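Local coordinates for protein Succinylglutamatedesuccinylase/aspartoacylase (Rhodobacter sphaeroides 2.4.1, PDB 3CDX) that probably hydrolyses linear amide bonds at a metal centre, as a member of the succinylglutamate desuccinylase/aspartoacylase family, and holds a calcium ion in the crystal, at residues D110-I114 against N115-P119; S136-L139 against P140-D143. All coordinates share one frame; numbering follows the deposited sequence.

Contact 1 (D110-I114 against N115-P119)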
ATOM      1  N   ASP A 110       6.143 -11.245  -4.681  1.00 27.38           N
ATOM      2  CA  ASP A 110       4.933 -11.737  -5.359  1.00 25.96           C
ATOM      3  C   ASP A 110       3.805 -12.139  -4.400  1.00 26.04           C
ATOM      4  O   ASP A 110       2.744 -12.684  -4.812  1.00 26.59           O
ATOM      5  CB  ASP A 110       5.284 -12.871  -6.326  1.00 25.06           C
ATOM      6  CG  ASP A 110       5.965 -14.062  -5.645  1.00 25.62           C
ATOM      7  OD1 ASP A 110       6.018 -14.122  -4.395  1.00 21.59           O
ATOM      8  OD2 ASP A 110       6.400 -14.972  -6.383  1.00 22.78           O
ATOM      9  N   GLY A 111       4.038 -11.887  -3.113  1.00 25.70           N
ATOM     10  CA  GLY A 111       3.070 -12.150  -2.076  1.00 24.84           C
ATOM     11  C   GLY A 111       2.776 -13.611  -1.840  1.00 25.88           C
ATOM     12  O   GLY A 111       1.810 -13.951  -1.120  1.00 24.80           O
ATOM     13  N   ARG A 112       3.558 -14.490  -2.466  1.00 25.17           N
ATOM     14  CA  ARG A 112       3.336 -15.913  -2.288  1.00 26.46           C
ATOM     15  C   ARG A 112       3.954 -16.519  -1.014  1.00 27.63           C
ATOM     16  O   ARG A 112       5.030 -16.129  -0.552  1.00 25.98           O
ATOM     17  CB  ARG A 112       3.802 -16.728  -3.515  1.00 26.75           C
ATOM     18  CG  ARG A 112       3.024 -16.438  -4.866  1.00 29.65           C
ATOM     19  CD  ARG A 112       1.495 -16.688  -4.815  1.00 28.20           C
ATOM     20  NE  ARG A 112       1.127 -18.121  -4.717  1.00 31.85           N
ATOM     21  CZ  ARG A 112       1.082 -18.991  -5.741  1.00 31.81           C
ATOM     22  NH1 ARG A 112       0.719 -20.256  -5.520  1.00 30.79           N
ATOM     23  NH2 ARG A 112       1.396 -18.615  -6.992  1.00 30.49           N
ATOM     24  N   ASP A 113       3.276 -17.533  -0.493  1.00 28.14           N
ATOM     25  CA  ASP A 113       3.900 -18.432   0.460  1.00 29.17           C
ATOM     26  C   ASP A 113       4.648 -19.440  -0.397  1.00 29.01           C
ATOM     27  O   ASP A 113       4.030 -20.274  -1.043  1.00 29.64           O
ATOM     28  CB  ASP A 113       2.845 -19.138   1.291  1.00 28.98           C
ATOM     29  CG  ASP A 113       3.460 -19.978   2.416  1.00 30.85           C
ATOM     30  OD1 ASP A 113       4.591 -20.492   2.238  1.00 26.97           O
ATOM     31  OD2 ASP A 113       2.795 -20.095   3.472  1.00 31.14           O
ATOM     32  N   ILE A 114       5.968 -19.357  -0.428  1.00 28.48           N
ATOM     33  CA  ILE A 114       6.735 -20.209  -1.320  1.00 29.09           C
ATOM     34  C   ILE A 114       6.470 -21.687  -1.069  1.00 29.46           C
ATOM     35  O   ILE A 114       6.589 -22.496  -1.992  1.00 29.62           O
ATOM     36  CB  ILE A 114       8.248 -19.900  -1.249  1.00 28.58           C
ATOM     37  CG1 ILE A 114       9.044 -20.612  -2.354  1.00 28.58           C
ATOM     38  CG2 ILE A 114       8.792 -20.238   0.148  1.00 30.37           C
ATOM     39  CD1 ILE A 114      10.527 -20.050  -2.535  1.00 28.51           C
ATOM     40  N   ASN A 115       6.115 -22.031   0.171  1.00 28.88           N
ATOM     41  CA  ASN A 115       5.864 -23.411   0.546  1.00 29.96           C
ATOM     42  C   ASN A 115       4.439 -23.850   0.241  1.00 31.41           C
ATOM     43  O   ASN A 115       3.977 -24.868   0.740  1.00 31.78           O
ATOM     44  CB  ASN A 115       6.171 -23.620   2.033  1.00 29.43           C
ATOM     45  CG  ASN A 115       7.053 -24.834   2.293  1.00 30.61           C
ATOM     46  OD1 ASN A 115       7.711 -25.354   1.385  1.00 31.26           O
ATOM     47  ND2 ASN A 115       7.102 -25.274   3.571  1.00 30.58           N
ATOM     48  N   ARG A 116       3.722 -23.043  -0.543  1.00 32.43           N
ATOM     49  CA  ARG A 116       2.518 -23.498  -1.196  1.00 34.00           C
ATOM     50  C   ARG A 116       2.758 -23.452  -2.718  1.00 34.29           C
ATOM     51  O   ARG A 116       1.776 -23.521  -3.482  1.00 33.82           O
ATOM     52  CB  ARG A 116       1.305 -22.605  -0.819  1.00 34.65           C
ATOM     53  CG  ARG A 116       0.985 -22.501   0.666  1.00 37.13           C
ATOM     54  CD  ARG A 116       0.737 -23.877   1.295  1.00 43.49           C
ATOM     55  NE  ARG A 116       0.331 -23.823   2.703  1.00 47.01           N
ATOM     56  CZ  ARG A 116       1.104 -24.141   3.747  1.00 50.61           C
ATOM     57  NH1 ARG A 116       2.360 -24.532   3.573  1.00 51.24           N
ATOM     58  NH2 ARG A 116       0.617 -24.051   4.987  1.00 51.66           N
ATOM     59  N   CYS A 117       4.038 -23.305  -3.134  1.00 33.03           N
ATOM     60  CA  CYS A 117       4.416 -23.106  -4.558  1.00 33.75           C
ATOM     61  C   CYS A 117       5.178 -24.259  -5.235  1.00 33.34           C
ATOM     62  O   CYS A 117       5.458 -24.197  -6.433  1.00 33.44           O
ATOM     63  CB  CYS A 117       5.249 -21.818  -4.767  1.00 33.75           C
ATOM     64  SG  CYS A 117       4.334 -20.294  -4.563  1.00 34.10           S
ATOM     65  N   PHE A 118       5.545 -25.287  -4.481  1.00 33.15           N
ATOM     66  CA  PHE A 118       6.305 -26.394  -5.055  1.00 32.48           C
ATOM     67  C   PHE A 118       5.389 -27.339  -5.855  1.00 33.14           C
ATOM     68  O   PHE A 118       4.200 -27.470  -5.520  1.00 32.27           O
ATOM     69  CB  PHE A 118       7.027 -27.150  -3.957  1.00 32.40           C
ATOM     70  CG  PHE A 118       8.219 -26.412  -3.395  1.00 31.19           C
ATOM     71  CD1 PHE A 118       8.077 -25.587  -2.308  1.00 30.46           C
ATOM     72  CD2 PHE A 118       9.479 -26.545  -3.980  1.00 29.48           C
ATOM     73  CE1 PHE A 118       9.155 -24.901  -1.795  1.00 29.79           C
ATOM     74  CE2 PHE A 118      10.571 -25.870  -3.479  1.00 29.18           C
ATOM     75  CZ  PHE A 118      10.415 -25.049  -2.378  1.00 31.15           C
ATOM     76  N   PRO A 119       5.943 -28.031  -6.881  1.00 32.98           N
ATOM     77  CA  PRO A 119       7.336 -28.014  -7.345  1.00 33.09           C
ATOM     78  C   PRO A 119       7.801 -26.756  -8.127  1.00 33.46           C
ATOM     79  O   PRO A 119       8.995 -26.641  -8.445  1.00 33.87           O
ATOM     80  CB  PRO A 119       7.438 -29.292  -8.198  1.00 33.77           C
ATOM     81  CG  PRO A 119       6.024 -29.558  -8.666  1.00 34.13           C
ATOM     82  CD  PRO A 119       5.110 -29.006  -7.615  1.00 33.49           C
TER
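Asp113 and Ile114 start a tight turn in which two consecutive backbone bonds each span three residues: Arg116 N to Asp113 O at 2.8 Å, and Cys117 N to Ile114 O at 2.9 Å. The Asp113 side chain adds a third bond. Its CG lies anti to the backbone N (chi1 -174°), which brings OD1 within 3.0 Å of Asn115 N, an Asx turn. The donor meets OD1 on the anti side, tilted out of the carboxylate plane. OD2 hangs over one face of the Arg116 guanidinium, 4.5 Å from NH1, so only the charges attract. The NH1 group instead points at Asn115 O, 3.3 Å away, in a nearly straight bond. That oxygen lies in the guanidinium plane, so the bond helps to set its orientation. Arg112 bends at chi2 (-59°) and chi3 (-70°). This sets a face of its guanidinium against the thiol of Cys117, with CZ 3.7 Å from SG. Phe118 comes up at the other end of the turn, with CD1 3.4 Å from Ile114 O.

Asp113 OD1 also accepts a bond from His63, a calcium ligand, which makes Asp113 a second-shell residue. OD2 forms a salt bridge with Arg105 of the same chain and bonds to Ser32 of a second subunit. With an alanine here, His63 would probably lose the acceptor that helps to fix its rotation, and Arg105 its charge partner. The Asn115 side chain accepts from Phe199 N and lies about 5 Å from the bound calcium. The Asn-Arg pair is consistent with the active-site Asn-Arg motif of M14-type metallocarboxypeptidases.

Contact 2 (S136-L139 against P140-D143); sequences SVIL and PMAD
Ile138 and Met141 meet through both backbone and side chain. Met141 N donates to Ile138 O at 3.1 Å. The Met141 side chain runs out extended and then bends at chi3 (-73°), which folds its methyl back toward the helix. CE ends 4.1 Å from Ile138 CD1 and 3.6 Å from Val137 O. The two side chains therefore touch methyl to methyl, while the same CE also lies close to a backbone carbonyl.

Next along the turn, Ala142 N donates to Leu139 O at 3.1 Å, in a bond close to straight (166°). Both bonds span three residues. A wider pi-type turn at 136-138 thus gives way to a 3-10 turn. Pro140 sits in the middle of this change. Its ring nitrogen has no hydrogen to give, so the carbonyl of Ser136 receives no amide from it. The ring carbon CG takes that place, 3.5 Å from Ser136 O. Leu139 CD1 and Ala142 CB are 4.5 Å apart, a loose apolar contact.

Further out, Ile138, Leu139 and Ala142 all rest on Leu57 of strand 55-60. Leu139 also packs on Phe199, Cys202 and Val203 of helix 199-205. Met141 lies against Phe17 and against Arg88 and Ile90 of strand 87-92. Ala142 turns the chain out into an extended conformation. After it Asp143 bonds to Thr55 through its backbone, and its OD2 accepts from Thr55 N.

This is the C-terminal end of a helix, with a proline in its last, 3-10 turn: helix 126-138 closes there and leads through a short loop into strand 144-148 of the alpha/beta catalytic domain, a zinc-exopeptidase type of fold.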
ATOM      1  N   SER A 136      14.187 -28.848  -8.717  1.00 30.99           N
ATOM      2  CA  SER A 136      14.763 -29.414  -9.934  1.00 31.38           C
ATOM      3  C   SER A 136      16.279 -29.392 -10.012  1.00 30.18           C
ATOM      4  O   SER A 136      16.839 -30.186 -10.717  1.00 30.56           O
ATOM      5  CB  SER A 136      14.195 -28.689 -11.167  1.00 31.50           C
ATOM      6  OG  SER A 136      12.818 -28.993 -11.240  1.00 36.90           O
ATOM      7  N   VAL A 137      16.942 -28.456  -9.345  1.00 29.29           N
ATOM      8  CA  VAL A 137      18.390 -28.328  -9.487  1.00 28.49           C
ATOM      9  C   VAL A 137      19.118 -28.805  -8.234  1.00 29.14           C
ATOM     10  O   VAL A 137      20.100 -29.538  -8.311  1.00 29.26           O
ATOM     11  CB  VAL A 137      18.794 -26.861  -9.806  1.00 28.89           C
ATOM     12  CG1 VAL A 137      20.327 -26.693  -9.897  1.00 25.40           C
ATOM     13  CG2 VAL A 137      18.088 -26.371 -11.113  1.00 29.24           C
ATOM     14  N   ILE A 138      18.664 -28.365  -7.065  1.00 29.02           N
ATOM     15  CA  ILE A 138      19.411 -28.664  -5.835  1.00 28.01           C
ATOM     16  C   ILE A 138      18.971 -30.015  -5.268  1.00 27.68           C
ATOM     17  O   ILE A 138      19.795 -30.904  -5.048  1.00 27.78           O
ATOM     18  CB  ILE A 138      19.253 -27.495  -4.780  1.00 28.23           C
ATOM     19  CG1 ILE A 138      19.811 -26.172  -5.349  1.00 25.63           C
ATOM     20  CG2 ILE A 138      19.889 -27.864  -3.458  1.00 26.76           C
ATOM     21  CD1 ILE A 138      21.344 -26.175  -5.750  1.00 23.30           C
ATOM     22  N   LEU A 139      17.667 -30.167  -5.061  1.00 27.22           N
ATOM     23  CA  LEU A 139      17.109 -31.373  -4.392  1.00 26.86           C
ATOM     24  C   LEU A 139      17.495 -32.769  -4.961  1.00 27.68           C
ATOM     25  O   LEU A 139      17.778 -33.672  -4.176  1.00 28.11           O
ATOM     26  CB  LEU A 139      15.602 -31.237  -4.211  1.00 25.25           C
ATOM     27  CG  LEU A 139      14.872 -32.362  -3.508  1.00 25.58           C
ATOM     28  CD1 LEU A 139      15.576 -32.633  -2.138  1.00 23.39           C
ATOM     29  CD2 LEU A 139      13.363 -32.066  -3.375  1.00 24.54           C
ATOM     30  N   PRO A 140      17.537 -32.945  -6.304  1.00 29.01           N
ATOM     31  CA  PRO A 140      17.934 -34.277  -6.809  1.00 29.38           C
ATOM     32  C   PRO A 140      19.336 -34.742  -6.379  1.00 29.97           C
ATOM     33  O   PRO A 140      19.648 -35.918  -6.499  1.00 30.12           O
ATOM     34  CB  PRO A 140      17.882 -34.104  -8.354  1.00 28.63           C
ATOM     35  CG  PRO A 140      16.890 -32.945  -8.547  1.00 29.46           C
ATOM     36  CD  PRO A 140      17.222 -32.021  -7.415  1.00 28.42           C
ATOM     37  N   MET A 141      20.203 -33.835  -5.945  1.00 30.62           N
ATOM     38  CA  MET A 141      21.564 -34.247  -5.514  1.00 29.56           C
ATOM     39  C   MET A 141      21.583 -34.948  -4.139  1.00 30.16           C
ATOM     40  O   MET A 141      22.568 -35.554  -3.775  1.00 30.60           O
ATOM     41  CB  MET A 141      22.509 -33.053  -5.487  1.00 30.38           C
ATOM     42  CG  MET A 141      23.017 -32.584  -6.889  1.00 31.06           C
ATOM     43  SD  MET A 141      24.145 -31.175  -6.777  1.00 27.10           S
ATOM     44  CE  MET A 141      23.057 -29.810  -6.364  1.00 28.89           C
ATOM     45  N   ALA A 142      20.484 -34.877  -3.387  1.00 29.64           N
ATOM     46  CA  ALA A 142      20.455 -35.310  -1.980  1.00 28.45           C
ATOM     47  C   ALA A 142      20.035 -36.739  -1.744  1.00 28.10           C
ATOM     48  O   ALA A 142      19.147 -37.252  -2.401  1.00 27.39           O
ATOM     49  CB  ALA A 142      19.539 -34.403  -1.153  1.00 28.02           C
ATOM     50  N   ASP A 143      20.644 -37.318  -0.714  1.00 27.82           N
ATOM     51  CA  ASP A 143      20.285 -38.600  -0.138  1.00 27.91           C
ATOM     52  C   ASP A 143      19.378 -38.390   1.070  1.00 28.40           C
ATOM     53  O   ASP A 143      18.487 -39.211   1.367  1.00 27.42           O
ATOM     54  CB  ASP A 143      21.591 -39.290   0.282  1.00 28.10           C
ATOM     55  CG  ASP A 143      22.408 -39.680  -0.928  1.00 29.85           C
ATOM     56  OD1 ASP A 143      21.908 -40.503  -1.700  1.00 33.00           O
ATOM     57  OD2 ASP A 143      23.479 -39.113  -1.175  1.00 31.80           O
TER

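Overall arrangement
Contact 1 comes first along the chain and contact 2 follows; their centres are 19 Å apart. The two do not touch, although their nearest atoms come within about 5 Å. Helix 126-138 joins them. Residues of contact 1 lie in the loop before it and pack on its side, while contact 2 forms its end. Beyond contact 2, strand 144-148 pairs with strand 55-60 and leads to His149, a calcium ligand. Contact 1 lies beside the metal and reaches a second subunit. Contact 2 is partly buried packing at the end of the helix, away from the metal, in the same catalytic domain. Phe199 is a neighbour of both.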